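Side-chain contacts in 2-oxoglutarate carboxylase small subunit (Hydrogenobacter thermophilus, PDB 7KCT), which belongs to the biotin carboxylase family and binds adenosine-5'-diphosphate and magnesium through a domain of the ATP-grasp type: residues F99-E104 / P113-I118; M121-R126 / F200-L205; V130-R133 / P137-P140; G175-R180 / Y193-K198. All blocks are in the same frame, centred on the assembly; numbering follows the deposited sequence.

Contact 1. Residues F99-E104 / P113-I118; sequences FARLCE and PHWKVI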
loop_
_atom_site.group_PDB
_atom_site.type_symbol
_atom_site.label_atom_id
_atom_site.label_comp_id
_atom_site.label_asym_id
_atom_site.label_seq_id
_atom_site.Cartn_x
_atom_site.Cartn_y
_atom_site.Cartn_z
ATOM N N PHE A 99 -30.862 -7.912 -14.238
ATOM C CA PHE A 99 -30.306 -6.581 -13.986
ATOM C C PHE A 99 -29.486 -6.106 -15.181
ATOM O O PHE A 99 -29.673 -4.986 -15.671
ATOM C CB PHE A 99 -29.478 -6.607 -12.697
ATOM C CG PHE A 99 -28.897 -5.251 -12.272
ATOM C CD1 PHE A 99 -29.690 -4.117 -12.170
ATOM C CD2 PHE A 99 -27.554 -5.147 -11.915
ATOM C CE1 PHE A 99 -29.147 -2.890 -11.757
ATOM C CE2 PHE A 99 -27.013 -3.933 -11.488
ATOM C CZ PHE A 99 -27.828 -2.798 -11.422
ATOM N N ALA A 100 -28.593 -6.958 -15.695
ATOM C CA ALA A 100 -27.696 -6.549 -16.782
ATOM C C ALA A 100 -28.468 -6.189 -18.062
ATOM O O ALA A 100 -28.102 -5.245 -18.793
ATOM C CB ALA A 100 -26.704 -7.684 -17.052
ATOM N N ARG A 101 -29.549 -6.920 -18.321
ATOM C CA ARG A 101 -30.427 -6.709 -19.467
ATOM C C ARG A 101 -31.362 -5.510 -19.268
ATOM O O ARG A 101 -31.667 -4.812 -20.228
ATOM C CB ARG A 101 -31.266 -7.970 -19.749
ATOM C CG ARG A 101 -32.061 -7.794 -21.076
ATOM C CD ARG A 101 -32.660 -9.076 -21.578
ATOM N NE ARG A 101 -34.012 -9.285 -21.075
ATOM C CZ ARG A 101 -35.103 -8.723 -21.608
ATOM N NH1 ARG A 101 -35.003 -7.908 -22.657
ATOM N NH2 ARG A 101 -36.306 -8.970 -21.096
ATOM N N LEU A 102 -31.886 -5.295 -18.060
ATOM C CA LEU A 102 -32.626 -4.070 -17.784
ATOM C C LEU A 102 -31.752 -2.839 -18.047
ATOM O O LEU A 102 -32.198 -1.884 -18.703
ATOM C CB LEU A 102 -33.158 -4.107 -16.362
ATOM C CG LEU A 102 -34.168 -3.038 -15.989
ATOM C CD1 LEU A 102 -35.441 -3.125 -16.876
ATOM C CD2 LEU A 102 -34.536 -3.192 -14.510
ATOM N N CYS A 103 -30.482 -2.874 -17.634
ATOM C CA CYS A 103 -29.585 -1.764 -17.959
ATOM C C CYS A 103 -29.582 -1.482 -19.451
ATOM O O CYS A 103 -29.740 -0.327 -19.875
ATOM C CB CYS A 103 -28.149 -2.053 -17.505
ATOM S SG CYS A 103 -27.920 -1.944 -15.716
ATOM N N GLU A 104 -29.406 -2.535 -20.265
ATOM C CA GLU A 104 -29.383 -2.361 -21.712
ATOM C C GLU A 104 -30.698 -1.777 -22.217
ATOM O O GLU A 104 -30.707 -0.850 -23.021
ATOM C CB GLU A 104 -29.099 -3.696 -22.414
ATOM C CG GLU A 104 -29.120 -3.611 -23.935
ATOM C CD GLU A 104 -28.758 -4.944 -24.604
ATOM O OE1 GLU A 104 -27.603 -5.098 -25.057
ATOM O OE2 GLU A 104 -29.636 -5.816 -24.714
ATOM N N PRO A 113 -19.829 -8.284 -18.434
ATOM C CA PRO A 113 -19.931 -8.924 -19.756
ATOM C C PRO A 113 -21.373 -8.798 -20.248
ATOM O O PRO A 113 -22.275 -8.406 -19.518
ATOM C CB PRO A 113 -19.495 -10.384 -19.491
ATOM C CG PRO A 113 -19.854 -10.630 -18.060
ATOM C CD PRO A 113 -19.681 -9.268 -17.343
ATOM N N HIS A 114 -21.595 -9.130 -21.511
ATOM C CA HIS A 114 -22.958 -9.084 -22.026
ATOM C C HIS A 114 -23.921 -9.913 -21.191
ATOM O O HIS A 114 -23.598 -11.013 -20.733
ATOM C CB HIS A 114 -22.954 -9.556 -23.485
ATOM C CG HIS A 114 -24.184 -9.173 -24.226
ATOM N ND1 HIS A 114 -25.352 -9.888 -24.120
ATOM C CD2 HIS A 114 -24.493 -8.050 -24.907
ATOM C CE1 HIS A 114 -26.294 -9.292 -24.828
ATOM N NE2 HIS A 114 -25.809 -8.154 -25.282
ATOM N N TRP A 115 -25.144 -9.413 -21.038
ATOM C CA TRP A 115 -26.099 -10.175 -20.264
ATOM C C TRP A 115 -26.377 -11.584 -20.825
ATOM O O TRP A 115 -26.801 -12.425 -20.059
ATOM C CB TRP A 115 -27.429 -9.447 -20.135
ATOM C CG TRP A 115 -28.209 -9.326 -21.417
ATOM C CD1 TRP A 115 -28.168 -8.287 -22.310
ATOM C CD2 TRP A 115 -29.163 -10.267 -21.945
ATOM N NE1 TRP A 115 -29.032 -8.528 -23.364
ATOM C CE2 TRP A 115 -29.654 -9.731 -23.165
ATOM C CE3 TRP A 115 -29.654 -11.498 -21.506
ATOM C CZ2 TRP A 115 -30.603 -10.397 -23.949
ATOM C CZ3 TRP A 115 -30.594 -12.156 -22.294
ATOM C CH2 TRP A 115 -31.068 -11.592 -23.491
ATOM N N LYS A 116 -26.175 -11.869 -22.100
ATOM C CA LYS A 116 -26.416 -13.212 -22.591
ATOM C C LYS A 116 -25.372 -14.193 -22.089
ATOM O O LYS A 116 -25.660 -15.389 -21.954
ATOM C CB LYS A 116 -26.367 -13.231 -24.103
ATOM C CG LYS A 116 -27.537 -12.723 -24.843
ATOM C CD LYS A 116 -27.166 -12.862 -26.326
ATOM C CE LYS A 116 -27.947 -11.826 -27.151
ATOM N NZ LYS A 116 -28.566 -12.492 -28.341
ATOM N N VAL A 117 -24.123 -13.738 -21.955
ATOM C CA VAL A 117 -23.076 -14.609 -21.409
ATOM C C VAL A 117 -23.283 -14.842 -19.920
ATOM O O VAL A 117 -23.041 -15.940 -19.405
ATOM C CB VAL A 117 -21.680 -14.040 -21.696
ATOM C CG1 VAL A 117 -20.625 -15.058 -21.310
ATOM C CG2 VAL A 117 -21.565 -13.698 -23.140
ATOM N N ILE A 118 -23.751 -13.831 -19.204
ATOM C CA ILE A 118 -24.092 -14.019 -17.802
ATOM C C ILE A 118 -25.128 -15.131 -17.664
ATOM O O ILE A 118 -24.996 -16.050 -16.839
ATOM C CB ILE A 118 -24.598 -12.688 -17.215
ATOM C CG1 ILE A 118 -23.451 -11.661 -17.166
ATOM C CG2 ILE A 118 -25.180 -12.921 -15.858
ATOM C CD1 ILE A 118 -23.849 -10.317 -16.628
#
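Trp115, at the start of helix 115-120, lays its indole against Arg101 of helix 97-105, joining two helices of the biotin carboxylase N-terminal domain, a Rossmann-like region built on a parallel sheet. Followed outward, the tryptophan meets something different at each step. Its CB rests 3.6 Å from Ala100 CB, where the backbones of the two helices are nearest. CG sits between the backbone N and the carbonyl carbon, and the ring is carried alongside Arg101 rather than across it. The aliphatic part of the arginine then tracks the indole: Arg101 CB lies by Trp115 CG, and Arg101 CG by Trp115 CE2. Arg101 CD reaches 3.4 Å from the centroid of the six-membered ring of Trp115, only 10° off the normal, a CH-pi contact over the face. Because the arginine bends at chi3, its guanidinium tilts away from the indole, the two planes 54° apart, and any cation-pi attraction is at most weak. The other face of the indole is backed by His114, the N-cap of the same helix, whose ND1 accepts from Lys116 N. Ile118 adds an apolar contact to Ala100, its CD1 3.9 Å from Ala100 CB, and Phe110 of the sheet touches both. At the indole edge, Trp115 NE1 donates to Glu104 OE2 at 3.1 Å, meeting the carboxylate from above its plane with an N-H...O angle of 143°.

Contact 2. Residues M121-R126 / F200-L205; sequences MGDKAR and FGRGDL. With ADP (adenosine-5'-diphosphate), chain C; BCT (bicarbonate ion), chain F.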
loop_
_atom_site.group_PDB
_atom_site.type_symbol
_atom_site.label_atom_id
_atom_site.label_comp_id
_atom_site.label_asym_id
_atom_site.label_seq_id
_atom_site.Cartn_x
_atom_site.Cartn_y
_atom_site.Cartn_z
ATOM N N MET A 121 -23.573 -18.741 -18.620
ATOM C CA MET A 121 -22.664 -19.305 -17.640
ATOM C C MET A 121 -23.212 -19.284 -16.244
ATOM O O MET A 121 -22.467 -19.594 -15.313
ATOM C CB MET A 121 -21.341 -18.564 -17.685
ATOM C CG MET A 121 -20.848 -18.610 -19.068
ATOM S SD MET A 121 -20.613 -20.310 -19.773
ATOM C CE MET A 121 -19.012 -20.957 -19.123
ATOM N N GLY A 122 -24.495 -19.017 -16.091
ATOM C CA GLY A 122 -25.135 -18.933 -14.796
ATOM C C GLY A 122 -25.552 -20.250 -14.212
ATOM O O GLY A 122 -25.998 -20.304 -13.067
ATOM N N ASP A 123 -25.414 -21.318 -14.972
ATOM C CA ASP A 123 -25.726 -22.654 -14.510
ATOM C C ASP A 123 -24.454 -23.462 -14.668
ATOM O O ASP A 123 -23.863 -23.467 -15.748
ATOM C CB ASP A 123 -26.885 -23.224 -15.318
ATOM C CG ASP A 123 -27.136 -24.676 -15.025
ATOM O OD1 ASP A 123 -26.461 -25.519 -15.667
ATOM O OD2 ASP A 123 -27.977 -24.982 -14.140
ATOM N N LYS A 124 -24.011 -24.108 -13.580
ATOM C CA LYS A 124 -22.710 -24.783 -13.619
ATOM C C LYS A 124 -22.705 -25.935 -14.623
ATOM O O LYS A 124 -21.707 -26.160 -15.307
ATOM C CB LYS A 124 -22.312 -25.313 -12.228
ATOM C CG LYS A 124 -21.937 -24.246 -11.152
ATOM C CD LYS A 124 -21.042 -24.848 -9.999
ATOM C CE LYS A 124 -21.053 -23.969 -8.742
ATOM N NZ LYS A 124 -21.590 -24.654 -7.505
ATOM N N ALA A 125 -23.779 -26.720 -14.659
ATOM C CA ALA A 125 -23.849 -27.862 -15.574
ATOM C C ALA A 125 -23.698 -27.422 -17.022
ATOM O O ALA A 125 -22.854 -27.937 -17.765
ATOM C CB ALA A 125 -25.166 -28.609 -15.378
ATOM N N ARG A 126 -24.533 -26.483 -17.454
ATOM C CA ARG A 126 -24.358 -25.926 -18.792
ATOM C C ARG A 126 -22.963 -25.359 -18.989
ATOM O O ARG A 126 -22.365 -25.543 -20.052
ATOM C CB ARG A 126 -25.421 -24.853 -19.035
ATOM C CG ARG A 126 -25.290 -24.104 -20.341
ATOM C CD ARG A 126 -26.543 -23.345 -20.608
ATOM N NE ARG A 126 -26.845 -22.257 -19.673
ATOM C CZ ARG A 126 -27.854 -22.243 -18.806
ATOM N NH1 ARG A 126 -28.681 -23.269 -18.702
ATOM N NH2 ARG A 126 -28.052 -21.162 -18.046
ATOM N N PHE A 200 -31.194 -20.356 -3.710
ATOM C CA PHE A 200 -30.961 -19.822 -5.045
ATOM C C PHE A 200 -32.232 -19.756 -5.889
ATOM O O PHE A 200 -32.179 -19.238 -7.012
ATOM C CB PHE A 200 -29.895 -20.651 -5.801
ATOM C CG PHE A 200 -28.598 -20.850 -5.044
ATOM C CD1 PHE A 200 -27.729 -19.787 -4.821
ATOM C CD2 PHE A 200 -28.240 -22.105 -4.569
ATOM C CE1 PHE A 200 -26.527 -19.967 -4.127
ATOM C CE2 PHE A 200 -27.037 -22.293 -3.880
ATOM C CZ PHE A 200 -26.183 -21.217 -3.662
ATOM N N GLY A 201 -33.371 -20.219 -5.363
ATOM C CA GLY A 201 -34.612 -20.282 -6.100
ATOM C C GLY A 201 -34.828 -21.553 -6.903
ATOM O O GLY A 201 -35.953 -21.790 -7.380
ATOM N N ARG A 202 -33.794 -22.377 -7.063
ATOM C CA ARG A 202 -33.819 -23.525 -7.960
ATOM C C ARG A 202 -33.018 -24.644 -7.315
ATOM O O ARG A 202 -31.853 -24.445 -6.962
ATOM C CB ARG A 202 -33.251 -23.130 -9.324
ATOM C CG ARG A 202 -33.126 -24.266 -10.319
ATOM C CD ARG A 202 -33.003 -23.742 -11.750
ATOM N NE ARG A 202 -31.774 -22.992 -11.987
ATOM C CZ ARG A 202 -30.672 -23.500 -12.531
ATOM N NH1 ARG A 202 -30.621 -24.785 -12.891
ATOM N NH2 ARG A 202 -29.610 -22.726 -12.716
ATOM N N GLY A 203 -33.638 -25.808 -7.157
ATOM C CA GLY A 203 -33.047 -26.911 -6.429
ATOM C C GLY A 203 -32.186 -27.854 -7.239
ATOM O O GLY A 203 -31.699 -28.848 -6.691
ATOM N N ASP A 204 -31.938 -27.554 -8.508
ATOM C CA ASP A 204 -31.314 -28.515 -9.411
ATOM C C ASP A 204 -29.863 -28.798 -9.040
ATOM O O ASP A 204 -29.063 -27.871 -8.870
ATOM C CB ASP A 204 -31.355 -27.994 -10.843
ATOM C CG ASP A 204 -32.747 -27.611 -11.291
ATOM O OD1 ASP A 204 -33.732 -28.119 -10.713
ATOM O OD2 ASP A 204 -32.854 -26.781 -12.212
ATOM N N LEU A 205 -29.508 -30.082 -9.001
ATOM C CA LEU A 205 -28.174 -30.511 -8.617
ATOM C C LEU A 205 -27.473 -31.163 -9.804
ATOM O O LEU A 205 -28.116 -31.710 -10.701
ATOM C CB LEU A 205 -28.237 -31.499 -7.446
ATOM C CG LEU A 205 -29.071 -31.051 -6.237
ATOM C CD1 LEU A 205 -29.230 -32.183 -5.240
ATOM C CD2 LEU A 205 -28.465 -29.871 -5.584
HETATM P PB ADP C . -19.245 -21.941 -5.488
HETATM O O1B ADP C . -20.075 -21.920 -4.252
HETATM O O2B ADP C . -17.838 -21.424 -5.633
HETATM O O3B ADP C . -20.030 -21.776 -6.775
HETATM P PA ADP C . -17.702 -23.988 -6.642
HETATM O O1A ADP C . -16.573 -23.137 -7.103
HETATM O O2A ADP C . -18.120 -25.137 -7.545
HETATM O O3A ADP C . -18.924 -23.728 -5.699
HETATM O "O5'" ADP C . -16.650 -25.082 -5.538
HETATM C "C5'" ADP C . -16.684 -24.698 -4.116
HETATM C "C4'" ADP C . -15.425 -25.250 -3.576
HETATM O "O4'" ADP C . -15.744 -26.642 -3.347
HETATM C "C3'" ADP C . -14.303 -25.193 -4.544
HETATM O "O3'" ADP C . -13.464 -24.064 -4.275
HETATM C "C2'" ADP C . -13.544 -26.432 -4.073
HETATM O "O2'" ADP C . -12.888 -26.216 -2.765
HETATM C "C1'" ADP C . -14.628 -27.424 -3.763
HETATM N N9 ADP C . -14.966 -28.250 -4.947
HETATM C C8 ADP C . -15.797 -27.952 -6.036
HETATM N N7 ADP C . -15.867 -28.998 -6.901
HETATM C C5 ADP C . -15.027 -29.973 -6.360
HETATM C C6 ADP C . -14.675 -31.278 -6.789
HETATM N N6 ADP C . -15.183 -31.771 -7.950
HETATM N N1 ADP C . -13.795 -32.035 -6.085
HETATM C C2 ADP C . -13.354 -31.463 -4.938
HETATM N N3 ADP C . -13.607 -30.257 -4.402
HETATM C C4 ADP C . -14.468 -29.523 -5.153
HETATM C C BCT F . -30.861 -22.383 -16.295
HETATM O O1 BCT F . -30.743 -21.135 -16.367
HETATM O O2 BCT F . -30.151 -23.345 -16.613
HETATM O O3 BCT F . -32.085 -22.766 -15.642
#
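The backbones stay well apart, the nearest CA atoms, Asp123 CA and Asp204 CA, being 9.6 Å from each other; Asp123 is the N-cap of helix 124-133, and Arg202 lies in the loop between helix 182-200 and strand 205-209. The reach of the arginine bridges that distance. Arg202 NH1 and NH2 both hold one atom, Asp123 OD2, at 2.9 Å from NH1 and 3.1 Å from NH2. The oxygen lies in the guanidinium plane, 4° out of it, and the NH2 bond uses its anti lone pair. Asp123 is turned with CG anti to the backbone N, chi1 172°, which lets the other oxygen cap the helix: Asp123 OD1 accepts from Arg126 N at 2.8 Å in a nearly straight bond. Ser168 is a further partner of OD2. On the arginine side, Arg202 NH1 also bonds Asp204 OD2 at 3.1 Å, completing a salt-bridge network of two acids around one guanidinium. A bicarbonate ion, probably from the crystallisation liquor, places O3 over the centre of the Arg202 face, while Arg126 NH1 reaches bicarbonate O2 at 2.6 Å and its NH2 reaches O1. Nearby, Lys124 NZ bonds weakly to ADP O3A. Bonds to two carboxylates at its edge fix the rotation of the Arg202 guanidinium, and its flat face, together with the edge of Arg126, meets the bound bicarbonate, an arrangement consistent with a site for a small anion.

Contact 3. Residues V130-R133 / P137-P140; sequences VMKR and PTVP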
loop_
_atom_site.group_PDB
_atom_site.type_symbol
_atom_site.label_atom_id
_atom_site.label_comp_id
_atom_site.label_asym_id
_atom_site.label_seq_id
_atom_site.Cartn_x
_atom_site.Cartn_y
_atom_site.Cartn_z
ATOM N N VAL A 130 -20.349 -26.258 -22.089
ATOM C CA VAL A 130 -19.785 -25.266 -22.998
ATOM C C VAL A 130 -18.267 -25.351 -22.983
ATOM O O VAL A 130 -17.615 -25.300 -24.036
ATOM C CB VAL A 130 -20.242 -23.841 -22.609
ATOM C CG1 VAL A 130 -19.520 -22.859 -23.449
ATOM C CG2 VAL A 130 -21.752 -23.700 -22.808
ATOM N N MET A 131 -17.656 -25.446 -21.767
ATOM C CA MET A 131 -16.184 -25.472 -21.706
ATOM C C MET A 131 -15.664 -26.746 -22.345
ATOM O O MET A 131 -14.632 -26.731 -23.001
ATOM C CB MET A 131 -15.660 -25.370 -20.256
ATOM C CG MET A 131 -16.050 -24.016 -19.644
ATOM S SD MET A 131 -15.491 -22.619 -20.688
ATOM C CE MET A 131 -13.844 -22.215 -20.252
ATOM N N LYS A 132 -16.339 -27.878 -22.096
ATOM C CA LYS A 132 -15.967 -29.166 -22.704
ATOM C C LYS A 132 -15.911 -29.059 -24.224
ATOM O O LYS A 132 -14.888 -29.368 -24.843
ATOM C CB LYS A 132 -16.979 -30.237 -22.273
ATOM C CG LYS A 132 -16.560 -31.724 -22.434
ATOM C CD LYS A 132 -17.651 -32.635 -21.787
ATOM C CE LYS A 132 -17.219 -34.092 -21.622
ATOM N NZ LYS A 132 -18.321 -34.961 -21.071
ATOM N N ARG A 133 -16.995 -28.579 -24.839
ATOM C CA ARG A 133 -16.997 -28.436 -26.286
ATOM C C ARG A 133 -15.925 -27.476 -26.773
ATOM O O ARG A 133 -15.545 -27.556 -27.940
ATOM C CB ARG A 133 -18.368 -27.973 -26.776
ATOM C CG ARG A 133 -19.371 -29.101 -27.015
ATOM C CD ARG A 133 -20.683 -28.646 -27.701
ATOM N NE ARG A 133 -21.704 -28.339 -26.704
ATOM C CZ ARG A 133 -22.180 -27.125 -26.445
ATOM N NH1 ARG A 133 -21.759 -26.067 -27.130
ATOM N NH2 ARG A 133 -23.091 -26.970 -25.495
ATOM N N PRO A 137 -10.552 -29.174 -20.188
ATOM C CA PRO A 137 -10.846 -30.385 -19.401
ATOM C C PRO A 137 -11.825 -30.067 -18.293
ATOM O O PRO A 137 -11.833 -28.961 -17.738
ATOM C CB PRO A 137 -9.474 -30.817 -18.865
ATOM C CG PRO A 137 -8.591 -29.548 -18.965
ATOM C CD PRO A 137 -9.124 -28.808 -20.157
ATOM N N THR A 138 -12.719 -31.005 -18.027
ATOM C CA THR A 138 -13.747 -30.787 -17.027
ATOM C C THR A 138 -13.727 -31.961 -16.077
ATOM O O THR A 138 -13.167 -33.013 -16.383
ATOM C CB THR A 138 -15.172 -30.621 -17.610
ATOM O OG1 THR A 138 -15.526 -31.736 -18.433
ATOM C CG2 THR A 138 -15.322 -29.305 -18.394
ATOM N N VAL A 139 -14.348 -31.756 -14.922
ATOM C CA VAL A 139 -14.456 -32.824 -13.932
ATOM C C VAL A 139 -15.469 -33.852 -14.431
ATOM O O VAL A 139 -16.622 -33.486 -14.721
ATOM C CB VAL A 139 -14.892 -32.262 -12.571
ATOM C CG1 VAL A 139 -14.872 -33.378 -11.531
ATOM C CG2 VAL A 139 -14.027 -31.106 -12.096
ATOM N N PRO A 140 -15.127 -35.137 -14.465
ATOM C CA PRO A 140 -16.118 -36.150 -14.852
ATOM C C PRO A 140 -17.349 -36.095 -13.957
ATOM O O PRO A 140 -17.264 -35.794 -12.767
ATOM C CB PRO A 140 -15.355 -37.469 -14.675
ATOM C CG PRO A 140 -13.878 -37.089 -14.837
ATOM C CD PRO A 140 -13.780 -35.709 -14.228
#
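Thr138 turns its side chain to helix 124-133, meeting Lys132 and Met131 where the chain doubles back after the helix in this ATP-grasp domain. The connection between the segments is a mere three residues, and the CA atoms of Lys132 and Pro137 come within 6.2 Å. Conformation decides which branch of the threonine meets which residue. With chi1 at 55°, OG1 sits between the backbone N and the carbonyl carbon and faces the lysine, while Thr138 CG2, anti to the carbonyl carbon, is directed to the helix backbone and comes within 4.1 Å of Lys132 N. Lys132 leaves the helix with CG anti to its own N and continues fully extended, passing the threonine at about a right angle. The methylenes, not the ammonium, do the touching. Met131 starts toward the loop but then folds away, chi1 and chi2 both near -60°, leaving only CB beside Thr138, and its side chain packs on Phe294 of strand 292-298. Next along the loop, Val139 packs on the same strand and touches a bound ADP, and its carbonyl accepts from Lys128 of the helix. All approaches between the two segments are loose van der Waals ones: Met131 CB stands 4.4 Å from Thr138 CG2, and Lys132 CD 4.1 Å from Thr138 OG1.

Contact 4. Residues G175-R180 / Y193-K198; sequences GIRICR and YNEAVK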
loop_
_atom_site.group_PDB
_atom_site.type_symbol
_atom_site.label_atom_id
_atom_site.label_comp_id
_atom_site.label_asym_id
_atom_site.label_seq_id
_atom_site.Cartn_x
_atom_site.Cartn_y
_atom_site.Cartn_z
ATOM N N GLY A 175 -24.819 -25.262 -0.833
ATOM C CA GLY A 175 -25.373 -26.306 -1.672
ATOM C C GLY A 175 -24.387 -27.324 -2.206
ATOM O O GLY A 175 -24.585 -27.830 -3.314
ATOM N N ILE A 176 -23.345 -27.662 -1.442
ATOM C CA ILE A 176 -22.291 -28.584 -1.865
ATOM C C ILE A 176 -22.145 -29.688 -0.819
ATOM O O ILE A 176 -22.113 -29.396 0.383
ATOM C CB ILE A 176 -20.952 -27.851 -2.061
ATOM C CG1 ILE A 176 -21.055 -26.890 -3.256
ATOM C CG2 ILE A 176 -19.795 -28.872 -2.196
ATOM C CD1 ILE A 176 -19.943 -25.873 -3.333
ATOM N N ARG A 177 -22.064 -30.950 -1.273
ATOM C CA ARG A 177 -22.071 -32.099 -0.368
ATOM C C ARG A 177 -21.210 -33.241 -0.878
ATOM O O ARG A 177 -21.408 -33.735 -1.993
ATOM C CB ARG A 177 -23.470 -32.638 -0.136
ATOM C CG ARG A 177 -24.437 -31.682 0.497
ATOM C CD ARG A 177 -24.170 -31.459 1.972
ATOM N NE ARG A 177 -25.341 -30.818 2.570
ATOM C CZ ARG A 177 -25.598 -29.514 2.495
ATOM N NH1 ARG A 177 -24.764 -28.694 1.858
ATOM N NH2 ARG A 177 -26.697 -29.029 3.043
ATOM N N ILE A 178 -20.293 -33.693 -0.024
ATOM C CA ILE A 178 -19.486 -34.866 -0.354
ATOM C C ILE A 178 -20.258 -36.132 -0.018
ATOM O O ILE A 178 -20.856 -36.221 1.053
ATOM C CB ILE A 178 -18.150 -34.830 0.408
ATOM C CG1 ILE A 178 -17.344 -33.600 -0.008
ATOM C CG2 ILE A 178 -17.350 -36.091 0.157
ATOM C CD1 ILE A 178 -16.258 -33.181 1.016
ATOM N N CYS A 179 -20.220 -37.140 -0.897
ATOM C CA CYS A 179 -20.941 -38.400 -0.666
ATOM C C CYS A 179 -19.987 -39.551 -0.952
ATOM O O CYS A 179 -19.513 -39.691 -2.082
ATOM C CB CYS A 179 -22.203 -38.506 -1.539
ATOM S SG CYS A 179 -23.236 -37.000 -1.666
ATOM N N ARG A 180 -19.690 -40.359 0.064
ATOM C CA ARG A 180 -18.689 -41.414 -0.057
ATOM C C ARG A 180 -19.302 -42.804 -0.217
ATOM O O ARG A 180 -18.571 -43.773 -0.441
ATOM C CB ARG A 180 -17.750 -41.361 1.149
ATOM C CG ARG A 180 -16.886 -40.072 1.127
ATOM C CD ARG A 180 -15.817 -40.059 2.169
ATOM N NE ARG A 180 -15.137 -38.773 2.286
ATOM C CZ ARG A 180 -14.062 -38.445 1.598
ATOM N NH1 ARG A 180 -13.551 -39.301 0.728
ATOM N NH2 ARG A 180 -13.493 -37.267 1.793
ATOM N N TYR A 193 -30.658 -30.283 -2.162
ATOM C CA TYR A 193 -31.786 -29.786 -2.953
ATOM C C TYR A 193 -32.552 -28.716 -2.186
ATOM O O TYR A 193 -32.722 -27.585 -2.663
ATOM C CB TYR A 193 -32.725 -30.945 -3.326
ATOM C CG TYR A 193 -33.709 -30.646 -4.452
ATOM C CD1 TYR A 193 -34.732 -29.720 -4.280
ATOM C CD2 TYR A 193 -33.618 -31.300 -5.679
ATOM C CE1 TYR A 193 -35.637 -29.445 -5.305
ATOM C CE2 TYR A 193 -34.511 -31.034 -6.703
ATOM C CZ TYR A 193 -35.518 -30.104 -6.508
ATOM O OH TYR A 193 -36.417 -29.832 -7.513
ATOM N N ASN A 194 -33.031 -29.061 -0.988
ATOM C CA ASN A 194 -33.800 -28.105 -0.199
ATOM C C ASN A 194 -32.983 -26.853 0.082
ATOM O O ASN A 194 -33.500 -25.736 0.000
ATOM C CB ASN A 194 -34.261 -28.752 1.109
ATOM C CG ASN A 194 -35.281 -29.871 0.895
ATOM O OD1 ASN A 194 -36.072 -29.860 -0.067
ATOM N ND2 ASN A 194 -35.276 -30.840 1.809
ATOM N N GLU A 195 -31.692 -27.015 0.395
ATOM C CA GLU A 195 -30.851 -25.853 0.681
ATOM C C GLU A 195 -30.734 -24.942 -0.536
ATOM O O GLU A 195 -30.621 -23.716 -0.393
ATOM C CB GLU A 195 -29.445 -26.284 1.121
ATOM C CG GLU A 195 -28.476 -25.079 1.326
ATOM C CD GLU A 195 -27.018 -25.460 1.620
ATOM O OE1 GLU A 195 -26.617 -26.616 1.365
ATOM O OE2 GLU A 195 -26.257 -24.573 2.076
ATOM N N ALA A 196 -30.692 -25.527 -1.744
ATOM C CA ALA A 196 -30.561 -24.716 -2.955
ATOM C C ALA A 196 -31.868 -24.012 -3.297
ATOM O O ALA A 196 -31.864 -22.878 -3.783
ATOM C CB ALA A 196 -30.110 -25.579 -4.139
ATOM N N VAL A 197 -32.998 -24.682 -3.087
ATOM C CA VAL A 197 -34.285 -24.024 -3.288
ATOM C C VAL A 197 -34.381 -22.801 -2.391
ATOM O O VAL A 197 -34.540 -21.672 -2.865
ATOM C CB VAL A 197 -35.440 -25.006 -3.028
ATOM C CG1 VAL A 197 -36.799 -24.302 -3.111
ATOM C CG2 VAL A 197 -35.380 -26.151 -4.020
ATOM N N LYS A 198 -34.243 -23.007 -1.073
ATOM C CA LYS A 198 -34.262 -21.878 -0.147
ATOM C C LYS A 198 -33.219 -20.823 -0.506
ATOM O O LYS A 198 -33.426 -19.641 -0.229
ATOM C CB LYS A 198 -34.018 -22.338 1.295
ATOM C CG LYS A 198 -35.058 -23.271 1.891
ATOM C CD LYS A 198 -34.686 -23.667 3.334
#
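Arg177 and Glu195 meet at an oblique angle, their guanidinium and carboxylate planes turned 51° apart. The salt bridge they form is end-on: both terminal nitrogens of Arg177 converge on one atom, Glu195 OE1, at 2.8 Å from NH1 and 2.9 Å from NH2. The two bonds differ in approach: NH1 uses the syn lone pair of the oxygen, whereas NH2 comes from above the carboxylate plane. Each is bent, with the NH1 bond at 135°. Glu195 reaches out from helix 182-200 as an extended chain, CG anti to the backbone N. Arg177, by contrast, folds at chi2 (-74°), which swings its head back along the strand until Arg177 NH1 also donates to Ile176 O at 3.1 Å, a nearly straight bond in the guanidinium plane, though it meets Ile176 O from above the carbonyl plane. Three bonds thus fix the rotation of that head. The glutamate carboxylate lies beside Gly175 as well, Glu195 OE1 being 3.1 Å from Gly175 N. Asn188 and Ala192 of the same helix touch the arginine, while Ile176, pointing away from the helix, touches a bound ADP. Helix 182-200 thereby lies against edge strand 176-179 of a three-stranded antiparallel sheet, a strand-helix pairing that belongs to the nucleotide-binding part of the ATP-grasp fold.

Contact 1 stands apart, in the Rossmann-like N-terminal region, whereas contacts 2, 3 and 4 share the ATP-grasp range. All four are partly buried, but their chemistry follows their place. Contact 1 pairs two helices through an aromatic face and an apolar floor, its charged ends exposed. Contact 2, at the bicarbonate site, is almost wholly ionic; contact 4, about 12 Å away between centres, is ionic too, with one acid in place of two. These two touch where Gly203 packs on Tyr193 and Val197. Contacts 2 and 3 use opposite ends of helix 124-133 and meet through Met121 and Met131, yet contact 3 relies on van der Waals approaches alone.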